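Local coordinates for protein glycoside hydrolase family 81 (Clostridium thermocellum, PDB 6FOP) that degrades beta-1,3-glucans, probably including laminarin, as a family 81 glycoside hydrolase of the bacterial cellulosome, at residues 657-662 with 674-679; 131-136 with 219-224. All blocks are in the same frame, centred on the assembly; numbering follows the deposited sequence. Where two conformers were deposited one is given.

Interaction 1: residues 657-662 with 674-679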
loop_
_atom_site.group_PDB
_atom_site.type_symbol
_atom_site.label_atom_id
_atom_site.label_comp_id
_atom_site.label_asym_id
_atom_site.label_seq_id
_atom_site.Cartn_x
_atom_site.Cartn_y
_atom_site.Cartn_z
ATOM N N ASP A 657 -4.935 27.619 11.947
ATOM C CA ASP A 657 -5.710 28.790 12.370
ATOM C C ASP A 657 -5.233 30.087 11.680
ATOM O O ASP A 657 -6.052 30.916 11.272
ATOM C CB ASP A 657 -5.644 28.904 13.904
ATOM C CG ASP A 657 -6.600 29.943 14.473
ATOM O OD1 ASP A 657 -7.745 30.126 13.987
ATOM O OD2 ASP A 657 -6.201 30.588 15.448
ATOM N N SER A 658 -3.909 30.206 11.500
ATOM C CA SER A 658 -3.304 31.354 10.873
ATOM C C SER A 658 -3.241 31.265 9.343
ATOM O O SER A 658 -3.561 32.232 8.629
ATOM C CB SER A 658 -1.882 31.478 11.425
ATOM O OG SER A 658 -1.237 32.549 10.824
ATOM N N LEU A 659 -2.781 30.118 8.855
ATOM C CA LEU A 659 -2.500 29.908 7.418
ATOM C C LEU A 659 -3.742 29.653 6.594
ATOM O O LEU A 659 -3.791 30.006 5.404
ATOM C CB LEU A 659 -1.563 28.716 7.243
ATOM C CG LEU A 659 -0.164 28.768 7.885
ATOM C CD1 LEU A 659 0.456 27.359 7.919
ATOM C CD2 LEU A 659 0.768 29.667 7.121
ATOM N N GLY A 660 -4.745 29.027 7.199
ATOM C CA GLY A 660 -5.886 28.498 6.460
ATOM C C GLY A 660 -5.739 27.026 6.138
ATOM O O GLY A 660 -4.835 26.354 6.611
ATOM N N LEU A 661 -6.697 26.536 5.368
ATOM C CA LEU A 661 -6.776 25.145 5.005
ATOM C C LEU A 661 -5.911 24.848 3.779
ATOM O O LEU A 661 -5.702 25.721 2.924
ATOM C CB LEU A 661 -8.234 24.785 4.717
ATOM C CG LEU A 661 -9.253 25.082 5.834
ATOM C CD1 LEU A 661 -10.624 24.544 5.459
ATOM C CD2 LEU A 661 -8.779 24.466 7.152
ATOM N N PRO A 662 -5.458 23.604 3.637
ATOM C CA PRO A 662 -4.679 23.285 2.437
ATOM C C PRO A 662 -5.485 23.514 1.147
ATOM O O PRO A 662 -6.645 23.141 1.062
ATOM C CB PRO A 662 -4.326 21.808 2.604
ATOM C CG PRO A 662 -5.355 21.288 3.554
ATOM C CD PRO A 662 -5.615 22.435 4.518
ATOM N N SER A 674 3.786 23.578 0.222
ATOM C CA SER A 674 2.333 23.467 0.423
ATOM C C SER A 674 1.709 24.852 0.306
ATOM O O SER A 674 2.367 25.875 0.608
ATOM C CB SER A 674 1.940 22.791 1.746
ATOM O OG SER A 674 2.248 21.405 1.738
ATOM N N VAL A 675 0.450 24.881 -0.096
ATOM C CA VAL A 675 -0.315 26.109 -0.211
ATOM C C VAL A 675 -1.519 26.022 0.696
ATOM O O VAL A 675 -2.183 24.983 0.778
ATOM C CB VAL A 675 -0.777 26.379 -1.656
ATOM C CG1 VAL A 675 -1.474 27.735 -1.776
ATOM C CG2 VAL A 675 0.425 26.306 -2.608
ATOM N N PHE A 676 -1.772 27.120 1.399
ATOM C CA PHE A 676 -2.865 27.248 2.354
ATOM C C PHE A 676 -3.754 28.418 1.934
ATOM O O PHE A 676 -3.277 29.368 1.295
ATOM C CB PHE A 676 -2.299 27.484 3.762
ATOM C CG PHE A 676 -1.347 26.421 4.228
ATOM C CD1 PHE A 676 -0.009 26.439 3.856
ATOM C CD2 PHE A 676 -1.800 25.361 5.003
ATOM C CE1 PHE A 676 0.856 25.437 4.262
ATOM C CE2 PHE A 676 -0.938 24.354 5.405
ATOM C CZ PHE A 676 0.391 24.394 5.037
ATOM N N ASN A 677 -5.037 28.358 2.306
ATOM C CA ASN A 677 -6.018 29.351 1.878
ATOM C C ASN A 677 -6.916 29.671 3.059
ATOM O O ASN A 677 -7.637 28.789 3.540
ATOM C CB ASN A 677 -6.820 28.781 0.710
ATOM C CG ASN A 677 -7.752 29.778 0.076
ATOM O OD1 ASN A 677 -8.280 30.660 0.736
ATOM N ND2 ASN A 677 -7.991 29.609 -1.224
ATOM N N LYS A 678 -6.837 30.912 3.542
ATOM C CA LYS A 678 -7.691 31.412 4.627
ATOM C C LYS A 678 -8.567 32.494 4.040
ATOM O O LYS A 678 -8.071 33.549 3.665
ATOM C CB LYS A 678 -6.845 31.967 5.785
ATOM C CG LYS A 678 -7.671 32.279 7.028
ATOM C CD LYS A 678 -6.810 32.848 8.130
ATOM C CE LYS A 678 -7.649 33.301 9.314
ATOM N NZ LYS A 678 -8.312 32.169 10.026
ATOM N N ASN A 679 -9.863 32.205 3.903
ATOM C CA ASN A 679 -10.818 33.175 3.382
ATOM C C ASN A 679 -10.345 33.845 2.098
ATOM O O ASN A 679 -10.395 35.073 1.956
ATOM C CB ASN A 679 -11.125 34.222 4.459
ATOM C CG ASN A 679 -11.683 33.600 5.725
ATOM O OD1 ASN A 679 -12.481 32.648 5.677
ATOM N ND2 ASN A 679 -11.261 34.118 6.865
#
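Leu661 and Asn677 form an antiparallel hydrogen-bonded pair, Leu661 N giving to Asn677 O at 3.0 Å and Asn677 N to Leu661 O at 2.8 Å, while Pro662 and Phe676 follow as a non-hydrogen-bonded pair. Strand 661-662 is a short outermost strand of a four-stranded antiparallel sheet, entered from helix 646-659 through Gly660. Gly660 makes the switch with a phi of 96°; a side chain here would run into the carbonyl O of Leu659 and the backbone of Asn677, which is why glycine suits the place. Proline suits position 662, because a non-hydrogen-bonded pair asks no N-H of it.

Phe676 joins helix end to sheet. With CG anti to its carbonyl carbon (chi1 -57°), its ring is set beneath the helix end, where Leu659 CD1 sits 3.9 Å from the ring centroid, a CH-pi contact almost exactly on the normal. Gly660 O meets the ring edge, 3.6 Å from Phe676 CD2. Lys678, in one of two deposited conformers, runs extended over the last helical turn, its CD 3.3 Å from Ser658 O. A bend at chi4 (67°) carries Lys678 NZ to Asp657 O, where it hydrogen-bonds at 2.9 Å, nearly in line with the carbonyl bond.

Interaction 2: residues 131-136 with 219-224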
loop_
_atom_site.group_PDB
_atom_site.type_symbol
_atom_site.label_atom_id
_atom_site.label_comp_id
_atom_site.label_asym_id
_atom_site.label_seq_id
_atom_site.Cartn_x
_atom_site.Cartn_y
_atom_site.Cartn_z
ATOM N N SER A 131 -7.056 -8.680 -14.162
ATOM C CA SER A 131 -7.400 -9.442 -15.362
ATOM C C SER A 131 -8.705 -10.173 -15.120
ATOM O O SER A 131 -8.867 -10.805 -14.093
ATOM C CB SER A 131 -6.347 -10.481 -15.711
ATOM O OG SER A 131 -6.700 -11.164 -16.899
ATOM N N PRO A 132 -9.567 -10.238 -16.142
ATOM C CA PRO A 132 -10.729 -11.150 -16.044
ATOM C C PRO A 132 -10.374 -12.597 -16.407
ATOM O O PRO A 132 -11.247 -13.455 -16.334
ATOM C CB PRO A 132 -11.690 -10.555 -17.082
ATOM C CG PRO A 132 -10.802 -10.020 -18.112
ATOM C CD PRO A 132 -9.621 -9.435 -17.376
ATOM N N TYR A 133 -9.140 -12.832 -16.854
ATOM C CA TYR A 133 -8.652 -14.158 -17.231
ATOM C C TYR A 133 -7.851 -14.826 -16.138
ATOM O O TYR A 133 -7.243 -14.132 -15.287
ATOM C CB TYR A 133 -7.744 -14.091 -18.435
ATOM C CG TYR A 133 -8.388 -13.593 -19.698
ATOM C CD1 TYR A 133 -9.117 -14.475 -20.533
ATOM C CD2 TYR A 133 -8.244 -12.290 -20.116
ATOM C CE1 TYR A 133 -9.685 -14.031 -21.708
ATOM C CE2 TYR A 133 -8.826 -11.834 -21.287
ATOM C CZ TYR A 133 -9.550 -12.726 -22.093
ATOM O OH TYR A 133 -10.079 -12.238 -23.280
ATOM N N ALA A 134 -7.799 -16.166 -16.179
ATOM C CA ALA A 134 -6.746 -16.941 -15.509
ATOM C C ALA A 134 -6.241 -17.939 -16.548
ATOM O O ALA A 134 -7.022 -18.436 -17.378
ATOM C CB ALA A 134 -7.219 -17.646 -14.255
ATOM N N TYR A 135 -4.939 -18.174 -16.536
ATOM C CA TYR A 135 -4.262 -18.932 -17.592
ATOM C C TYR A 135 -3.582 -20.166 -16.998
ATOM O O TYR A 135 -3.009 -20.098 -15.916
ATOM C CB TYR A 135 -3.202 -18.070 -18.269
ATOM C CG TYR A 135 -3.673 -16.685 -18.702
ATOM C CD1 TYR A 135 -4.412 -16.487 -19.839
ATOM C CD2 TYR A 135 -3.371 -15.569 -17.931
ATOM C CE1 TYR A 135 -4.827 -15.249 -20.241
ATOM C CE2 TYR A 135 -3.786 -14.311 -18.317
ATOM C CZ TYR A 135 -4.520 -14.126 -19.444
ATOM O OH TYR A 135 -4.921 -12.855 -19.821
ATOM N N PHE A 136 -3.646 -21.291 -17.731
ATOM C CA PHE A 136 -3.164 -22.559 -17.221
ATOM C C PHE A 136 -2.378 -23.326 -18.275
ATOM O O PHE A 136 -2.713 -23.272 -19.467
ATOM C CB PHE A 136 -4.342 -23.440 -16.765
ATOM C CG PHE A 136 -5.261 -22.781 -15.747
ATOM C CD1 PHE A 136 -6.329 -22.010 -16.155
ATOM C CD2 PHE A 136 -5.019 -22.929 -14.391
ATOM C CE1 PHE A 136 -7.150 -21.376 -15.225
ATOM C CE2 PHE A 136 -5.833 -22.299 -13.460
ATOM C CZ PHE A 136 -6.900 -21.536 -13.886
ATOM N N ASP A 219 -11.351 -13.875 -28.395
ATOM C CA ASP A 219 -10.318 -13.259 -29.209
ATOM C C ASP A 219 -9.002 -13.055 -28.468
ATOM O O ASP A 219 -7.947 -13.110 -29.091
ATOM C CB ASP A 219 -10.754 -11.893 -29.749
ATOM C CG ASP A 219 -11.769 -11.967 -30.862
ATOM O OD1 ASP A 219 -11.858 -12.992 -31.546
ATOM O OD2 ASP A 219 -12.460 -10.930 -31.075
ATOM N N TYR A 220 -9.069 -12.761 -27.173
ATOM C CA TYR A 220 -7.847 -12.520 -26.373
ATOM C C TYR A 220 -7.530 -13.618 -25.364
ATOM O O TYR A 220 -6.564 -13.526 -24.629
ATOM C CB TYR A 220 -7.925 -11.133 -25.705
ATOM C CG TYR A 220 -8.079 -10.050 -26.741
ATOM C CD1 TYR A 220 -6.990 -9.634 -27.508
ATOM C CD2 TYR A 220 -9.347 -9.535 -27.059
ATOM C CE1 TYR A 220 -7.134 -8.668 -28.489
ATOM C CE2 TYR A 220 -9.497 -8.590 -28.044
ATOM C CZ TYR A 220 -8.388 -8.168 -28.760
ATOM O OH TYR A 220 -8.546 -7.239 -29.726
ATOM N N ALA A 221 -8.277 -14.728 -25.400
ATOM C CA ALA A 221 -8.117 -15.802 -24.404
ATOM C C ALA A 221 -6.809 -16.551 -24.503
ATOM O O ALA A 221 -6.396 -17.224 -23.541
ATOM C CB ALA A 221 -9.285 -16.797 -24.462
ATOM N N TYR A 222 -6.169 -16.480 -25.665
ATOM C CA TYR A 222 -4.939 -17.192 -25.916
ATOM C C TYR A 222 -3.706 -16.325 -25.842
ATOM O O TYR A 222 -2.627 -16.765 -26.208
ATOM C CB TYR A 222 -5.044 -18.018 -27.234
ATOM C CG TYR A 222 -6.300 -18.867 -27.241
ATOM C CD1 TYR A 222 -6.392 -19.984 -26.431
ATOM C CD2 TYR A 222 -7.415 -18.489 -27.950
ATOM C CE1 TYR A 222 -7.564 -20.743 -26.366
ATOM C CE2 TYR A 222 -8.596 -19.244 -27.910
ATOM C CZ TYR A 222 -8.657 -20.384 -27.133
ATOM O OH TYR A 222 -9.827 -21.114 -27.094
ATOM N N CYS A 223 -3.874 -15.093 -25.357
ATOM C CA CYS A 223 -2.762 -14.170 -25.126
ATOM C C CYS A 223 -2.427 -14.265 -23.648
ATOM O O CYS A 223 -2.961 -13.537 -22.814
ATOM C CB CYS A 223 -3.157 -12.765 -25.553
ATOM S SG CYS A 223 -3.357 -12.596 -27.340
ATOM N N PHE A 224 -1.604 -15.233 -23.300
ATOM C CA PHE A 224 -1.317 -15.532 -21.895
ATOM C C PHE A 224 -0.363 -14.471 -21.339
ATOM O O PHE A 224 0.681 -14.196 -21.920
ATOM C CB PHE A 224 -0.674 -16.913 -21.771
ATOM C CG PHE A 224 -1.647 -18.071 -21.843
ATOM C CD1 PHE A 224 -2.853 -17.999 -22.535
ATOM C CD2 PHE A 224 -1.318 -19.264 -21.204
ATOM C CE1 PHE A 224 -3.718 -19.087 -22.565
ATOM C CE2 PHE A 224 -2.183 -20.333 -21.240
ATOM C CZ PHE A 224 -3.375 -20.238 -21.904
HETATM O O HOH W 1 -5.373 -12.366 -22.457
#
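Chi1 of -49° in Tyr135 and -79° in Phe224 sets each CG beside its own backbone N, and the two side chains pass alongside one another, pointing opposite ways. Each residue then offers a carbon to the other's ring face: Tyr135 CB lies 3.8 Å from the Phe224 centroid, and Phe224 CA lies 4.0 Å from that of Tyr135. The planes meet obliquely, at 40°, and the closest carbons, Tyr135 CD1 and Phe224 CD1, are 3.5 Å apart. Phe136 O meets the Phe224 ring at its edge, near CE2.

In fold terms, the contact lays strand 133-139 of an eight-stranded antiparallel sheet against the type I turn Tyr220-Cys223, which leads from helix 211-220 into strand 223-235; this is consistent with the N-terminal beta-sandwich of family 81 enzymes. Tyrosine suits position 135 because its flat ring packs while its OH reaches a water that bridges to the turn: Tyr135 OH donates to this water at 2.7 Å, and the water donates to Tyr220 O and Cys223 O, tying both ends of the turn to the sheet.

The same water lies over a face of the Tyr133 ring, nearer its rim than its centre. Alanine leaves room for that ring, whose CE1 comes within 3.6 Å of Ala221 CA. Tyr133 OH, hydrogen-bonded to Tyr217 O on the helix, touches Tyr220 CB at 3.4 Å.

The two contacts lie on opposite sides of the chain's centre, their own centres 50 Å apart and their nearest atoms about 35 Å apart, so neither touches the other. Both sit where a helix hands over to a strand, but interaction 1 continues straight into a pairing with its neighbour strand, whereas interaction 2 joins elements 83 residues apart through aromatic packing and a water. In interaction 1 the side chain of Asp657 lies about 10 Å from a magnesium ion and about 14 Å from the nickel ion held by His562, His574, Glu601 and Glu605, too far to coordinate either. None of the metal ligands belongs to either contact.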